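Local coordinates for protein tryptophanyl-tRNA synthetase (Thermus thermophilus, PDB 2EL7) that probably attaches tryptophan to its tRNA, using ATP and releasing AMP and diphosphate, as a class I aminoacyl-tRNA synthetase, at residues A[55-58]-A[59-63]; A[265-268]-A[269-273]; A[320-324]-A[325-329]. All coordinates share one frame; numbering follows the deposited sequence.

Interaction 1 (A[55-58]-A[59-63]); sequences PSTL and AQRTF
Leu58 and Thr62 make a one-turn helical contact near the N-terminal end of helix 55-72, which follows strand 37-41 in the chain. Leu58 O is gripped twice by one residue: Thr62 N donates to it at 2.8 Å, the ordinary helical bond, and Thr62 OG1 adds a second bond to Leu58 O at 2.9 Å. The hydroxyl comes from above the carbonyl plane, 37° out of it, on the face opposite the amide. With chi1 -64°, OG1 stands beside the backbone N, within range of the preceding turn. Threonine therefore suits this buried place, because its hydroxyl is satisfied inside the helix. Leu58 contributes a methyl, CD1, which lies over one face of the Arg61 guanidinium near its rim, 3.9 Å above the plane, while Arg61 N donates to Thr57 O at 3.2 Å. In the turn before, water does the work of direct bonds: one molecule links Pro55 O to Ala59 N, another Ser56 O to Gln60 N. The second subunit packs on this turn, its Gly326 against Leu58 and its Leu328 against Thr62, and Thr62 also touches Pro10, predicted to bind ATP. This is the opening of the helical crossover in a parallel beta-alpha-beta unit, strand 37-41, helix 55-72, strand 80-83, of the Rossmann-type catalytic fold of class I synthetases.

Interaction 2 (A[265-268]-A[269-273]); sequences VGTY and VVKRI
Helix 267-294 opens with Gly266 as its N-cap, whose O receives a weak bond from Val270 N; regular winding then sets in as Lys271 N donates to Thr267 O at 3.0 Å and Arg272 N to Tyr268 O at 3.3 Å. Glycine is a frequent N-cap residue although it brings no side-chain acceptor. On the exposed side Tyr268 and Arg272, four residues apart, form a CH-pi contact: Arg272 CG sits over a face of the Tyr268 ring, 4.0 Å from its centroid. The tyrosine reaches forward along the helix because its CG is anti to the backbone N, chi1 -173°. Arg272 bends at chi2 and chi3, its CD passes 3.4 Å from Tyr268 CZ, and NH1 gives a weak hydrogen bond to Tyr268 OH at 3.0 Å. The guanidinium and ring planes are 46° apart, so the two groups meet through CH and N-H contacts and do not stack. All this belongs to a cluster of helices far from the annotated sites, in which helices 210-218, 239-247 and 250-261 pack around the start of helix 267-294. Lys271 faces that cluster, its extended chain running past the Thr267 methyl, with CE 3.3 Å from Thr267 CG2, while NZ bonds to Gln218 O in helix 210-218. Cutting Lys271 back to an alanine would probably leave Gln218 O without this donor and the Thr267 methyl without its aliphatic neighbour. Val270, buried, turns its branched apolar side chain to Leu240 and Phe241 of helix 239-247.

Interaction 3 (A[320-324]-A[325-329]); sequences EVREK and VGLLL
A Schellman motif ends helix 296-324, with Arg322 and Glu323 in its last turn offering their carbonyls to Leu327 and Gly326 just beyond. Leu327 N donates to Arg322 O at 3.0 Å with an N-H...O angle of 159°, and Gly326 N makes a weak bond to Glu323 O at 3.1 Å. Val325 N still closes a regular helical bond, to Val321 O at 2.9 Å. Gly326 has positive phi, 84°, and at its backbone angles a beta carbon would collide with the carbonyl oxygen of Val325, hence the glycine. A water that donates to both Glu323 O and Leu327 O ties the departing chain to the helix end. As is usual for this motif, an apolar contact accompanies the turn: Leu327 CD2 lies 3.9 Å from Arg322 CG, and Leu329 folds back so that its CD2 is 3.8 Å from Arg322 CB. Arginine serves two purposes here, its methylenes meeting the leucines while its NH2 makes a salt bridge with Glu92. Val321 CG1 and Val325 CG2 meet at 4.2 Å, small branched side chains suited to a buried face. One turn back along the helix, Lys324 NZ forms a salt bridge with Glu320 OE1 at 2.9 Å, the fully extended lysine chain spanning the turn; Lys324 NZ also bonds to Thr172 OG1, and Glu320 OE2 to Lys141. The chain released by the cap lies against the second subunit, where Tyr53 OH of that subunit is bonded to Val325 O and His86 NE2 of that subunit to Leu328 O.

Interactions 1 and 2 sit near helix starts, interaction 3 at a helix end, and their chemistry follows. Both 1 and 3 are partly buried and touch the second subunit; within one chain their nearest atoms are about 23 Å apart, yet across the dimer Leu328 of one copy packs on Thr62 of the other, so the capped tail of interaction 3 meets the first turns of helix 55-72 in the other copy. Interaction 2 is a surface contact, about 66 Å from interaction 3 between centres and touched by no other chain of the assembly. There an aromatic-arginine pair dominates, whereas a carbonyl oxygen that accepts two hydrogen bonds marks interaction 1 and a glycine-based cap with leucine packing marks interaction 3.

Interaction 1 (A[55-58]-A[59-63])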
loop_
_atom_site.group_PDB
_atom_site.type_symbol
_atom_site.label_atom_id
_atom_site.label_comp_id
_atom_site.label_asym_id
_atom_site.label_seq_id
_atom_site.Cartn_x
_atom_site.Cartn_y
_atom_site.Cartn_z
ATOM N N PRO A 55 -0.209 -17.215 10.736
ATOM C CA PRO A 55 1.089 -16.838 10.191
ATOM C C PRO A 55 2.179 -17.888 10.281
ATOM O O PRO A 55 3.068 -17.937 9.429
ATOM C CB PRO A 55 1.428 -15.563 10.963
ATOM C CG PRO A 55 0.689 -15.728 12.247
ATOM C CD PRO A 55 -0.623 -16.281 11.802
ATOM N N SER A 56 2.136 -18.732 11.301
ATOM C CA SER A 56 3.168 -19.761 11.444
ATOM C C SER A 56 2.928 -20.842 10.391
ATOM O O SER A 56 3.725 -21.758 10.217
ATOM C CB SER A 56 3.083 -20.405 12.822
ATOM O OG SER A 56 1.942 -21.254 12.876
ATOM N N THR A 57 1.831 -20.716 9.671
ATOM C CA THR A 57 1.488 -21.704 8.686
ATOM C C THR A 57 1.420 -21.236 7.216
ATOM O O THR A 57 1.341 -22.075 6.313
ATOM C CB THR A 57 0.173 -22.339 9.148
ATOM O OG1 THR A 57 0.387 -23.738 9.327
ATOM C CG2 THR A 57 -0.968 -22.066 8.205
ATOM N N LEU A 58 1.507 -19.922 6.974
ATOM C CA LEU A 58 1.378 -19.380 5.607
ATOM C C LEU A 58 2.505 -19.656 4.624
ATOM O O LEU A 58 2.256 -19.886 3.448
ATOM C CB LEU A 58 1.122 -17.872 5.666
ATOM C CG LEU A 58 0.894 -17.056 4.389
ATOM C CD1 LEU A 58 -0.280 -17.609 3.614
ATOM C CD2 LEU A 58 0.646 -15.597 4.784
ATOM N N ALA A 59 3.744 -19.616 5.087
ATOM C CA ALA A 59 4.877 -19.897 4.208
ATOM C C ALA A 59 4.718 -21.305 3.605
ATOM O O ALA A 59 4.813 -21.492 2.384
ATOM C CB ALA A 59 6.193 -19.785 4.998
ATOM N N GLN A 60 4.444 -22.286 4.462
ATOM C CA GLN A 60 4.257 -23.653 3.992
ATOM C C GLN A 60 3.059 -23.760 3.050
ATOM O O GLN A 60 3.147 -24.450 2.030
ATOM C CB GLN A 60 4.068 -24.619 5.161
ATOM C CG GLN A 60 3.970 -26.122 4.766
ATOM C CD GLN A 60 5.215 -26.632 3.994
ATOM O OE1 GLN A 60 6.334 -26.144 4.214
ATOM N NE2 GLN A 60 5.018 -27.630 3.098
ATOM N N ARG A 61 1.946 -23.096 3.380
ATOM C CA ARG A 61 0.765 -23.163 2.520
ATOM C C ARG A 61 1.041 -22.521 1.160
ATOM O O ARG A 61 0.499 -22.952 0.142
ATOM C CB ARG A 61 -0.443 -22.475 3.170
ATOM C CG ARG A 61 -1.276 -23.394 4.047
ATOM C CD ARG A 61 -1.924 -22.627 5.166
ATOM N NE ARG A 61 -2.722 -21.514 4.678
ATOM C CZ ARG A 61 -2.849 -20.361 5.328
ATOM N NH1 ARG A 61 -2.219 -20.187 6.488
ATOM N NH2 ARG A 61 -3.608 -19.387 4.829
ATOM N N THR A 62 1.895 -21.505 1.144
ATOM C CA THR A 62 2.209 -20.837 -0.103
ATOM C C THR A 62 3.057 -21.729 -0.971
ATOM O O THR A 62 2.868 -21.790 -2.188
ATOM C CB THR A 62 2.953 -19.539 0.153
ATOM O OG1 THR A 62 2.095 -18.643 0.874
ATOM C CG2 THR A 62 3.418 -18.907 -1.151
ATOM N N PHE A 63 3.980 -22.446 -0.332
ATOM C CA PHE A 63 4.877 -23.340 -1.051
ATOM C C PHE A 63 4.113 -24.544 -1.602
ATOM O O PHE A 63 4.412 -25.017 -2.701
ATOM C CB PHE A 63 6.002 -23.805 -0.117
ATOM C CG PHE A 63 6.803 -24.946 -0.663
ATOM C CD1 PHE A 63 7.837 -24.718 -1.547
ATOM C CD2 PHE A 63 6.454 -26.261 -0.353
ATOM C CE1 PHE A 63 8.510 -25.783 -2.126
ATOM C CE2 PHE A 63 7.116 -27.325 -0.924
ATOM C CZ PHE A 63 8.148 -27.085 -1.816
HETATM O O HOH W 1 4.729 -19.514 8.046
HETATM O O HOH W 2 5.044 -22.071 7.398
#

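Interaction 2 (A[265-268]-A[269-273])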
loop_
_atom_site.group_PDB
_atom_site.type_symbol
_atom_site.label_atom_id
_atom_site.label_comp_id
_atom_site.label_asym_id
_atom_site.label_seq_id
_atom_site.Cartn_x
_atom_site.Cartn_y
_atom_site.Cartn_z
ATOM N N VAL A 265 -27.257 -53.275 -13.563
ATOM C CA VAL A 265 -26.024 -53.033 -12.827
ATOM C C VAL A 265 -26.398 -52.195 -11.613
ATOM O O VAL A 265 -27.175 -51.247 -11.718
ATOM C CB VAL A 265 -24.975 -52.270 -13.682
ATOM C CG1 VAL A 265 -24.484 -53.162 -14.827
ATOM C CG2 VAL A 265 -25.578 -50.979 -14.235
ATOM N N GLY A 266 -25.848 -52.561 -10.460
ATOM C CA GLY A 266 -26.146 -51.857 -9.226
ATOM C C GLY A 266 -25.120 -50.829 -8.781
ATOM O O GLY A 266 -23.996 -50.768 -9.279
ATOM N N THR A 267 -25.536 -50.011 -7.826
ATOM C CA THR A 267 -24.719 -48.954 -7.262
ATOM C C THR A 267 -23.255 -49.340 -7.020
ATOM O O THR A 267 -22.341 -48.668 -7.504
ATOM C CB THR A 267 -25.388 -48.441 -5.949
ATOM O OG1 THR A 267 -26.430 -47.517 -6.287
ATOM C CG2 THR A 267 -24.397 -47.763 -5.036
ATOM N N TYR A 268 -23.026 -50.426 -6.298
ATOM C CA TYR A 268 -21.661 -50.839 -5.997
ATOM C C TYR A 268 -20.728 -50.943 -7.190
ATOM O O TYR A 268 -19.577 -50.501 -7.137
ATOM C CB TYR A 268 -21.634 -52.185 -5.283
ATOM C CG TYR A 268 -20.239 -52.529 -4.822
ATOM C CD1 TYR A 268 -19.692 -51.919 -3.691
ATOM C CD2 TYR A 268 -19.436 -53.406 -5.552
ATOM C CE1 TYR A 268 -18.378 -52.171 -3.296
ATOM C CE2 TYR A 268 -18.119 -53.666 -5.175
ATOM C CZ TYR A 268 -17.594 -53.045 -4.046
ATOM O OH TYR A 268 -16.291 -53.292 -3.662
ATOM N N VAL A 269 -21.216 -51.563 -8.256
ATOM C CA VAL A 269 -20.408 -51.743 -9.442
ATOM C C VAL A 269 -20.028 -50.402 -10.032
ATOM O O VAL A 269 -18.902 -50.207 -10.463
ATOM C CB VAL A 269 -21.156 -52.538 -10.495
ATOM C CG1 VAL A 269 -20.296 -52.678 -11.722
ATOM C CG2 VAL A 269 -21.532 -53.895 -9.947
ATOM N N VAL A 270 -20.975 -49.475 -10.049
ATOM C CA VAL A 270 -20.720 -48.160 -10.602
ATOM C C VAL A 270 -19.684 -47.393 -9.784
ATOM O O VAL A 270 -18.804 -46.728 -10.337
ATOM C CB VAL A 270 -22.004 -47.345 -10.671
ATOM C CG1 VAL A 270 -21.707 -45.988 -11.271
ATOM C CG2 VAL A 270 -23.036 -48.089 -11.501
ATOM N N LYS A 271 -19.776 -47.504 -8.467
ATOM C CA LYS A 271 -18.843 -46.811 -7.594
ATOM C C LYS A 271 -17.393 -47.225 -7.818
ATOM O O LYS A 271 -16.489 -46.388 -7.776
ATOM C CB LYS A 271 -19.258 -47.022 -6.144
ATOM C CG LYS A 271 -20.562 -46.303 -5.816
ATOM C CD LYS A 271 -21.023 -46.580 -4.396
ATOM C CE LYS A 271 -22.153 -45.645 -4.001
ATOM N NZ LYS A 271 -22.751 -46.019 -2.703
ATOM N N ARG A 272 -17.174 -48.511 -8.070
ATOM C CA ARG A 272 -15.834 -49.029 -8.326
ATOM C C ARG A 272 -15.372 -48.597 -9.716
ATOM O O ARG A 272 -14.179 -48.349 -9.924
ATOM C CB ARG A 272 -15.820 -50.559 -8.253
ATOM C CG ARG A 272 -16.322 -51.154 -6.949
ATOM C CD ARG A 272 -15.192 -51.648 -6.048
ATOM N NE ARG A 272 -14.264 -52.544 -6.744
ATOM C CZ ARG A 272 -13.489 -53.452 -6.145
ATOM N NH1 ARG A 272 -13.525 -53.609 -4.823
ATOM N NH2 ARG A 272 -12.657 -54.191 -6.869
ATOM N N ILE A 273 -16.294 -48.522 -10.678
ATOM C CA ILE A 273 -15.897 -48.095 -12.021
ATOM C C ILE A 273 -15.499 -46.624 -11.896
ATOM O O ILE A 273 -14.521 -46.187 -12.505
ATOM C CB ILE A 273 -17.032 -48.175 -13.050
ATOM C CG1 ILE A 273 -17.551 -49.609 -13.188
ATOM C CG2 ILE A 273 -16.524 -47.667 -14.389
ATOM C CD1 ILE A 273 -16.733 -50.483 -14.119
#

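Interaction 3 (A[320-324]-A[325-329])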
loop_
_atom_site.group_PDB
_atom_site.type_symbol
_atom_site.label_atom_id
_atom_site.label_comp_id
_atom_site.label_asym_id
_atom_site.label_seq_id
_atom_site.Cartn_x
_atom_site.Cartn_y
_atom_site.Cartn_z
ATOM N N GLU A 320 8.082 3.877 -15.133
ATOM C CA GLU A 320 7.197 4.633 -15.997
ATOM C C GLU A 320 6.193 5.438 -15.148
ATOM O O GLU A 320 6.018 6.639 -15.366
ATOM C CB GLU A 320 6.473 3.683 -16.939
ATOM C CG GLU A 320 5.646 4.343 -17.988
ATOM C CD GLU A 320 4.877 3.329 -18.810
ATOM O OE1 GLU A 320 4.169 3.727 -19.774
ATOM O OE2 GLU A 320 4.990 2.124 -18.487
ATOM N N VAL A 321 5.559 4.795 -14.165
ATOM C CA VAL A 321 4.589 5.480 -13.295
ATOM C C VAL A 321 5.206 6.591 -12.438
ATOM O O VAL A 321 4.688 7.696 -12.393
ATOM C CB VAL A 321 3.843 4.481 -12.346
ATOM C CG1 VAL A 321 2.983 5.250 -11.334
ATOM C CG2 VAL A 321 2.967 3.538 -13.157
ATOM N N ARG A 322 6.316 6.318 -11.768
ATOM C CA ARG A 322 6.931 7.342 -10.926
ATOM C C ARG A 322 7.212 8.630 -11.708
ATOM O O ARG A 322 7.019 9.747 -11.206
ATOM C CB ARG A 322 8.225 6.797 -10.273
ATOM C CG ARG A 322 7.945 5.773 -9.175
ATOM C CD ARG A 322 9.139 5.369 -8.330
ATOM N NE ARG A 322 9.910 4.358 -9.026
ATOM C CZ ARG A 322 10.237 3.164 -8.541
ATOM N NH1 ARG A 322 10.937 2.346 -9.306
ATOM N NH2 ARG A 322 9.879 2.776 -7.318
ATOM N N GLU A 323 7.641 8.474 -12.946
ATOM C CA GLU A 323 7.963 9.619 -13.794
ATOM C C GLU A 323 6.733 10.406 -14.267
ATOM O O GLU A 323 6.745 11.641 -14.266
ATOM C CB GLU A 323 8.743 9.135 -15.002
ATOM C CG GLU A 323 9.237 10.241 -15.875
ATOM C CD GLU A 323 9.260 9.824 -17.322
ATOM O OE1 GLU A 323 8.161 9.701 -17.923
ATOM O OE2 GLU A 323 10.373 9.597 -17.852
ATOM N N LYS A 324 5.678 9.683 -14.668
ATOM C CA LYS A 324 4.445 10.299 -15.147
ATOM C C LYS A 324 3.634 10.961 -14.044
ATOM O O LYS A 324 2.907 11.911 -14.283
ATOM C CB LYS A 324 3.580 9.267 -15.877
ATOM C CG LYS A 324 4.156 8.827 -17.233
ATOM C CD LYS A 324 3.167 7.985 -18.034
ATOM C CE LYS A 324 3.753 7.599 -19.374
ATOM N NZ LYS A 324 3.063 6.421 -19.961
ATOM N N VAL A 325 3.761 10.443 -12.835
ATOM C CA VAL A 325 3.066 10.975 -11.666
ATOM C C VAL A 325 3.819 12.240 -11.230
ATOM O O VAL A 325 3.341 13.019 -10.410
ATOM C CB VAL A 325 3.046 9.867 -10.562
ATOM C CG1 VAL A 325 3.356 10.426 -9.196
ATOM C CG2 VAL A 325 1.705 9.152 -10.600
ATOM N N GLY A 326 5.011 12.437 -11.794
ATOM C CA GLY A 326 5.802 13.613 -11.480
ATOM C C GLY A 326 6.678 13.608 -10.239
ATOM O O GLY A 326 6.985 14.684 -9.706
ATOM N N LEU A 327 7.090 12.428 -9.772
ATOM C CA LEU A 327 7.920 12.351 -8.578
ATOM C C LEU A 327 9.337 12.816 -8.859
ATOM O O LEU A 327 9.803 12.750 -9.996
ATOM C CB LEU A 327 7.975 10.907 -8.062
ATOM C CG LEU A 327 6.993 10.406 -6.998
ATOM C CD1 LEU A 327 5.711 11.176 -7.017
ATOM C CD2 LEU A 327 6.772 8.912 -7.217
ATOM N N LEU A 328 10.016 13.296 -7.822
ATOM C CA LEU A 328 11.416 13.709 -7.953
ATOM C C LEU A 328 12.133 12.367 -7.919
ATOM O O LEU A 328 12.101 11.661 -6.908
ATOM C CB LEU A 328 11.867 14.546 -6.747
ATOM C CG LEU A 328 13.382 14.821 -6.719
ATOM C CD1 LEU A 328 13.776 15.664 -7.944
ATOM C CD2 LEU A 328 13.773 15.546 -5.412
ATOM N N LEU A 329 12.747 11.996 -9.035
ATOM C CA LEU A 329 13.422 10.721 -9.112
ATOM C C LEU A 329 14.822 10.814 -8.530
ATOM O O LEU A 329 15.514 11.814 -8.711
ATOM C CB LEU A 329 13.435 10.255 -10.557
ATOM C CG LEU A 329 12.005 10.184 -11.103
ATOM C CD1 LEU A 329 12.020 9.944 -12.599
ATOM C CD2 LEU A 329 11.245 9.087 -10.398
HETATM O O HOH W 3 8.723 12.874 -12.681
#